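Side-chain contacts in 6-carboxyhexanoate--CoA ligase (PDB 5TVA), which belongs to the BioW family of CoA ligases, a mixed alpha/beta protein modelled here with adenosine monophosphate and coenzyme A: residues 27-30 / 31-35; 225-228 / 229-233; 145-148 / 149-153. All coordinates share one frame; numbering follows the deposited sequence.

Contact 1 (27-30 / 31-35); sequences EELE and TAVKE
Glu30 and Lys34, four residues apart on helix 29-37, bring opposite charges together on its outer side. Their carboxylate and ammonium ends form a long salt bridge, Glu30 OE2 to Lys34 NZ, at 3.8 Å. Closer contact comes from the aliphatic stems: Lys34 CD crosses over Glu30 CG at 3.6 Å. Glu30 runs out extended, with CG opposite its own backbone N (chi1 175°); the lysine bends at chi3 (78°), beyond the contact made through CG and CD, and the two chains meet at a slant.

Apolar contact belongs to the inner face. Leu29 CD1 approaches Val33 CG2 at 4.3 Å, a loose touch, and the same valine methyl lies 3.5 Å from Leu29 O. Both residues rest on strand 3-12, Leu29 against Phe4 and Val6 and Val33 against Val6, while Ala32 meets Arg22 and Val24 of strand 15-25. The helix thus lies across two neighbouring strands of the antiparallel sheet.

Backbone bonds carry the first turns. Glu28 holds the N-cap position, and its O accepts the N-H of Ala32 at 2.9 Å; Leu29 O likewise takes Val33 N, and the bond from Lys34 N to Glu30 O is nearly straight, with 171° at the hydrogen. One residue earlier than Glu28, a water stands in for the direct bond: it donates to Glu27 O at 2.9 Å and accepts from Thr31 N at 3.2 Å.

Glu35, next in sequence after Lys34, forms a salt bridge with Arg22. With Glu30 and Lys34 exposed and their charged ends far apart for a salt bridge, the electrostatic gain at this pair is probably modest, and attachment to the sheet probably rests more on the apolar residues facing it, with the Glu35-Arg22 bridge added.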
# COMPACT_ATOMS: atom_id res chain seq x y z
N GLU A 27 -25.87 2.87 8.15
CA GLU A 27 -26.01 3.51 9.45
C GLU A 27 -24.69 4.05 10.00
O GLU A 27 -24.69 4.68 11.06
CB GLU A 27 -26.64 2.54 10.45
CG GLU A 27 -25.91 1.22 10.56
CD GLU A 27 -26.65 0.06 9.92
OE1 GLU A 27 -27.14 0.20 8.77
OE2 GLU A 27 -26.72 -1.00 10.58
N GLU A 28 -23.57 3.81 9.31
CA GLU A 28 -22.30 4.45 9.65
C GLU A 28 -21.76 5.28 8.50
O GLU A 28 -20.61 5.75 8.56
CB GLU A 28 -21.27 3.41 10.09
CG GLU A 28 -21.87 2.33 10.96
CD GLU A 28 -21.07 1.04 10.92
OE1 GLU A 28 -19.93 1.05 10.39
OE2 GLU A 28 -21.59 0.00 11.41
N LEU A 29 -22.56 5.49 7.45
CA LEU A 29 -22.13 6.31 6.32
C LEU A 29 -21.70 7.70 6.77
O LEU A 29 -20.59 8.15 6.46
CB LEU A 29 -23.28 6.39 5.32
CG LEU A 29 -22.99 7.06 3.99
CD1 LEU A 29 -21.65 6.58 3.50
CD2 LEU A 29 -24.09 6.68 3.00
N GLU A 30 -22.59 8.41 7.48
CA GLU A 30 -22.30 9.78 7.90
C GLU A 30 -21.05 9.83 8.77
O GLU A 30 -20.20 10.72 8.62
CB GLU A 30 -23.51 10.36 8.65
CG GLU A 30 -23.26 11.75 9.24
CD GLU A 30 -24.36 12.19 10.20
OE1 GLU A 30 -25.39 12.72 9.73
OE2 GLU A 30 -24.21 11.99 11.43
N THR A 31 -20.92 8.87 9.68
CA THR A 31 -19.72 8.79 10.50
C THR A 31 -18.47 8.66 9.65
O THR A 31 -17.47 9.35 9.88
CB THR A 31 -19.85 7.61 11.46
OG1 THR A 31 -20.91 7.88 12.39
CG2 THR A 31 -18.56 7.41 12.21
N ALA A 32 -18.51 7.79 8.63
CA ALA A 32 -17.34 7.64 7.76
C ALA A 32 -17.04 8.94 7.01
O ALA A 32 -15.87 9.30 6.83
CB ALA A 32 -17.57 6.49 6.78
N VAL A 33 -18.07 9.63 6.53
CA VAL A 33 -17.84 10.86 5.79
C VAL A 33 -17.25 11.92 6.70
O VAL A 33 -16.30 12.62 6.32
CB VAL A 33 -19.14 11.33 5.11
CG1 VAL A 33 -18.93 12.72 4.53
CG2 VAL A 33 -19.55 10.34 3.99
N LYS A 34 -17.78 12.05 7.91
CA LYS A 34 -17.21 13.01 8.86
C LYS A 34 -15.73 12.71 9.11
O LYS A 34 -14.90 13.63 9.13
CB LYS A 34 -18.01 13.00 10.17
CG LYS A 34 -19.40 13.64 10.06
CD LYS A 34 -20.41 13.03 11.06
CE LYS A 34 -20.22 13.57 12.48
NZ LYS A 34 -21.16 12.93 13.45
N GLU A 35 -15.37 11.44 9.27
CA GLU A 35 -13.97 11.11 9.53
C GLU A 35 -13.08 11.54 8.37
O GLU A 35 -12.07 12.21 8.59
CB GLU A 35 -13.80 9.61 9.80
CG GLU A 35 -12.38 9.23 10.23
CD GLU A 35 -11.99 7.79 9.91
OE1 GLU A 35 -12.85 6.97 9.54
OE2 GLU A 35 -10.79 7.46 10.05
O HOH W 1 -23.35 7.19 10.78

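Contact 2 (225-228 / 229-233)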
# COMPACT_ATOMS: atom_id res chain seq x y z
N SER A 225 -3.62 -9.29 -16.06
CA SER A 225 -4.95 -8.71 -16.28
C SER A 225 -5.88 -8.98 -15.12
O SER A 225 -6.64 -8.10 -14.71
CB SER A 225 -5.55 -9.24 -17.58
OG SER A 225 -4.82 -8.72 -18.68
N GLU A 226 -5.89 -10.21 -14.62
CA GLU A 226 -6.75 -10.52 -13.49
C GLU A 226 -6.29 -9.77 -12.24
O GLU A 226 -7.12 -9.35 -11.43
CB GLU A 226 -6.79 -12.03 -13.26
CG GLU A 226 -7.14 -12.93 -14.52
CD GLU A 226 -6.05 -12.99 -15.63
OE1 GLU A 226 -6.42 -12.91 -16.82
OE2 GLU A 226 -4.85 -13.15 -15.34
N ILE A 227 -4.98 -9.57 -12.09
CA ILE A 227 -4.46 -8.89 -10.91
C ILE A 227 -4.91 -7.45 -10.88
O ILE A 227 -5.42 -6.96 -9.86
CB ILE A 227 -2.92 -9.00 -10.84
CG1 ILE A 227 -2.52 -10.45 -10.51
CG2 ILE A 227 -2.37 -8.04 -9.79
CD1 ILE A 227 -1.04 -10.69 -10.56
N ILE A 228 -4.77 -6.74 -12.02
CA ILE A 228 -5.18 -5.35 -12.10
C ILE A 228 -6.67 -5.21 -11.84
O ILE A 228 -7.11 -4.33 -11.08
CB ILE A 228 -4.81 -4.74 -13.47
CG1 ILE A 228 -3.31 -4.83 -13.71
CG2 ILE A 228 -5.27 -3.28 -13.55
CD1 ILE A 228 -2.86 -4.08 -14.95
N GLU A 229 -7.48 -6.07 -12.46
CA GLU A 229 -8.91 -6.04 -12.17
C GLU A 229 -9.17 -6.20 -10.68
O GLU A 229 -10.04 -5.52 -10.12
CB GLU A 229 -9.63 -7.14 -12.95
CG GLU A 229 -11.10 -7.18 -12.68
CD GLU A 229 -11.81 -8.26 -13.50
OE1 GLU A 229 -11.48 -9.45 -13.33
OE2 GLU A 229 -12.69 -7.91 -14.33
N CYS A 230 -8.46 -7.11 -10.02
CA CYS A 230 -8.70 -7.37 -8.61
C CYS A 230 -8.28 -6.17 -7.76
O CYS A 230 -9.04 -5.72 -6.90
CB CYS A 230 -7.95 -8.62 -8.16
SG CYS A 230 -8.33 -9.15 -6.48
N LEU A 231 -7.10 -5.62 -8.05
CA LEU A 231 -6.60 -4.50 -7.26
C LEU A 231 -7.54 -3.30 -7.35
O LEU A 231 -7.70 -2.56 -6.37
CB LEU A 231 -5.20 -4.09 -7.73
CG LEU A 231 -4.06 -5.10 -7.55
CD1 LEU A 231 -2.82 -4.65 -8.33
CD2 LEU A 231 -3.75 -5.26 -6.07
N THR A 232 -8.17 -3.08 -8.52
CA THR A 232 -8.84 -1.82 -8.77
C THR A 232 -10.36 -1.89 -8.74
O THR A 232 -11.00 -0.84 -8.69
CB THR A 232 -8.37 -1.23 -10.12
OG1 THR A 232 -8.79 -2.06 -11.24
CG2 THR A 232 -6.87 -1.07 -10.12
N GLN A 233 -10.94 -3.09 -8.73
CA GLN A 233 -12.39 -3.23 -8.85
C GLN A 233 -13.00 -4.14 -7.78
O GLN A 233 -14.12 -3.89 -7.35
CB GLN A 233 -12.76 -3.75 -10.25
CG GLN A 233 -12.34 -2.80 -11.39
CD GLN A 233 -12.90 -3.16 -12.79
OE1 GLN A 233 -13.57 -4.18 -12.98
NE2 GLN A 233 -12.60 -2.32 -13.77
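Ile228 touches Glu229, its neighbour in sequence, and Thr232 one turn on. Its carbonyl oxygen receives the backbone N-H of Thr232 at 3.0 Å, a bent bond of 139° at the hydrogen, and Thr232 OG1 comes to 2.8 Å of the same Ile228 O, although another acceptor lies within reach of that hydroxyl proton and the bond is not settled. The hydroxyl gets there because OG1 sits between the backbone N and the carbonyl carbon (chi1 66°), which also leaves the threonine methyl CG2 3.4 Å from Ile228 O.

Glu229 is held by its backbone: its N-H reaches Ser225 O at 3.1 Å, nearly straight at 170°, and its CB leans on that oxygen. Beyond CB the side chain runs outward, extended and exposed.

The segment is an amphipathic stretch of helix 224-233, its inner face laid on helix 158-173 and on strand 214-219 of the mixed sheet. A disulfide from Cys230 to Cys173 ties it covalently to the end of helix 158-173, and Lys169 of that helix donates to Cys230 O.

Ile227 belongs to this inner face. Its CG2 methyl meets Leu231 CD1 at 3.7 Å, and the two buried side chains run out abreast from the helix. Leu231 CG also closes to 3.3 Å on Ile227 O, the oxygen that accepts Leu231 N. Around the pair, Ile227 packs on Val175 and Val219, and Leu231 on Asn170, Cys173 and two residues of the adenosine monophosphate pocket, Thr136 and Tyr217.

Contact 3 (145-148 / 149-153); sequences KKVT and EKLLK
Thr148 and Leu152 meet across one turn of helix 144-153, an amphipathic helix whose backbone bonds follow the regular alpha-helical pattern, each N-H given to the carbonyl four residues earlier. All four carbonyls of residues 145-148 are used in this way: Lys145 O by Glu149 N at 3.1 Å, Lys146 O by Lys150 N, Val147 O by Leu151 N at 2.9 Å, and Thr148 O by Leu152 N. The bond at Leu151 is close to straight (173° at the hydrogen).

Two side-chain polar groups find partners just beyond the segments. Thr148 OG1 is satisfied by Arg144 O, a turn back, and Lys150 NZ forms a salt bridge with Glu154 OE2. At the start of the helix, Lys146 N has a weak bond to Asp143 OD1.

In Thr148, chi1 of -62° sets OG1 beside the backbone N, turned back to Arg144 O, and leaves the methyl CG2 anti to that N, alongside Leu152. Thr148 and Leu152 both touch Leu158 of helix 158-173, and Thr148 and Leu151 share Val161. A second methyl pair, between two buried residues, joins Val147 CG1 to Leu151 CD1 at 3.7 Å.

Tighter still is the leucine on its own acceptor: Leu152 CG stands 3.1 Å from Thr148 O, while its CD1 methyl reaches Thr148 CG2 at 3.6 Å.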
# COMPACT_ATOMS: atom_id res chain seq x y z
N LYS A 145 -12.86 0.11 13.69
CA LYS A 145 -12.73 0.62 15.06
C LYS A 145 -12.08 -0.44 15.95
O LYS A 145 -11.12 -0.15 16.67
CB LYS A 145 -14.11 1.02 15.59
CG LYS A 145 -14.12 1.90 16.87
CD LYS A 145 -14.71 1.11 18.06
CE LYS A 145 -16.01 1.71 18.56
NZ LYS A 145 -16.81 2.14 17.38
N LYS A 146 -12.57 -1.68 15.87
CA LYS A 146 -11.99 -2.77 16.64
C LYS A 146 -10.53 -2.99 16.26
O LYS A 146 -9.66 -3.10 17.14
CB LYS A 146 -12.80 -4.05 16.43
CG LYS A 146 -12.29 -5.23 17.23
CD LYS A 146 -13.20 -6.42 17.05
CE LYS A 146 -12.74 -7.61 17.88
NZ LYS A 146 -13.48 -8.86 17.50
N VAL A 147 -10.25 -3.05 14.96
CA VAL A 147 -8.89 -3.35 14.49
C VAL A 147 -7.92 -2.24 14.90
O VAL A 147 -6.80 -2.51 15.35
CB VAL A 147 -8.89 -3.57 12.96
CG1 VAL A 147 -7.47 -3.71 12.43
CG2 VAL A 147 -9.70 -4.81 12.60
N THR A 148 -8.34 -0.99 14.74
CA THR A 148 -7.47 0.12 15.13
C THR A 148 -7.13 0.08 16.62
O THR A 148 -5.97 0.28 16.99
CB THR A 148 -8.14 1.44 14.77
OG1 THR A 148 -8.31 1.49 13.36
CG2 THR A 148 -7.29 2.63 15.22
N GLU A 149 -8.11 -0.18 17.49
CA GLU A 149 -7.78 -0.17 18.91
C GLU A 149 -6.83 -1.31 19.25
O GLU A 149 -5.83 -1.12 19.96
CB GLU A 149 -9.04 -0.22 19.78
CG GLU A 149 -8.72 0.01 21.32
CD GLU A 149 -9.98 0.07 22.22
OE1 GLU A 149 -10.78 1.03 22.12
OE2 GLU A 149 -10.20 -0.88 23.01
N LYS A 150 -7.11 -2.50 18.71
CA LYS A 150 -6.26 -3.65 18.98
C LYS A 150 -4.84 -3.40 18.53
O LYS A 150 -3.89 -3.56 19.31
CB LYS A 150 -6.83 -4.90 18.30
CG LYS A 150 -6.05 -6.18 18.58
CD LYS A 150 -6.99 -7.38 18.58
CE LYS A 150 -6.35 -8.60 19.23
NZ LYS A 150 -5.19 -9.14 18.46
N LEU A 151 -4.65 -2.99 17.27
CA LEU A 151 -3.29 -2.82 16.79
C LEU A 151 -2.56 -1.69 17.50
O LEU A 151 -1.35 -1.79 17.73
CB LEU A 151 -3.26 -2.60 15.28
CG LEU A 151 -3.89 -3.78 14.53
CD1 LEU A 151 -3.84 -3.56 13.03
CD2 LEU A 151 -3.20 -5.09 14.91
N LEU A 152 -3.27 -0.61 17.85
CA LEU A 152 -2.62 0.46 18.58
C LEU A 152 -2.03 -0.07 19.89
O LEU A 152 -0.86 0.18 20.19
CB LEU A 152 -3.59 1.63 18.84
CG LEU A 152 -3.90 2.48 17.60
CD1 LEU A 152 -5.00 3.52 17.82
CD2 LEU A 152 -2.63 3.14 17.04
N LYS A 153 -2.81 -0.88 20.62
CA LYS A 153 -2.35 -1.34 21.92
C LYS A 153 -1.25 -2.37 21.81
O LYS A 153 -0.46 -2.52 22.75
CB LYS A 153 -3.52 -1.86 22.76
CG LYS A 153 -3.84 -3.33 22.60
CD LYS A 153 -4.77 -3.82 23.72
CE LYS A 153 -3.98 -4.47 24.85
NZ LYS A 153 -3.48 -5.84 24.53

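Overall arrangement
Each contact joins neighbouring turns of one helix, contact 1 taking in the N-cap of its helix, but the settings differ. Contact 1 lies at the surface, on the antiparallel sheet, and is the one with a salt bridge between its own segments and a bridging water. Contacts 2 and 3 are partly buried and both pack on helix 158-173, yet about 19 Å separates their nearest atoms. Contact 2 adds a disulfide and has the side chain of Leu231 about 7 Å from the bound adenosine monophosphate, whereas in contact 3 Thr148 and Lys150 find polar partners in Arg144 and Glu154, just outside its segments. Contacts 1 and 3 come within about 7 Å at their nearest atoms without touching.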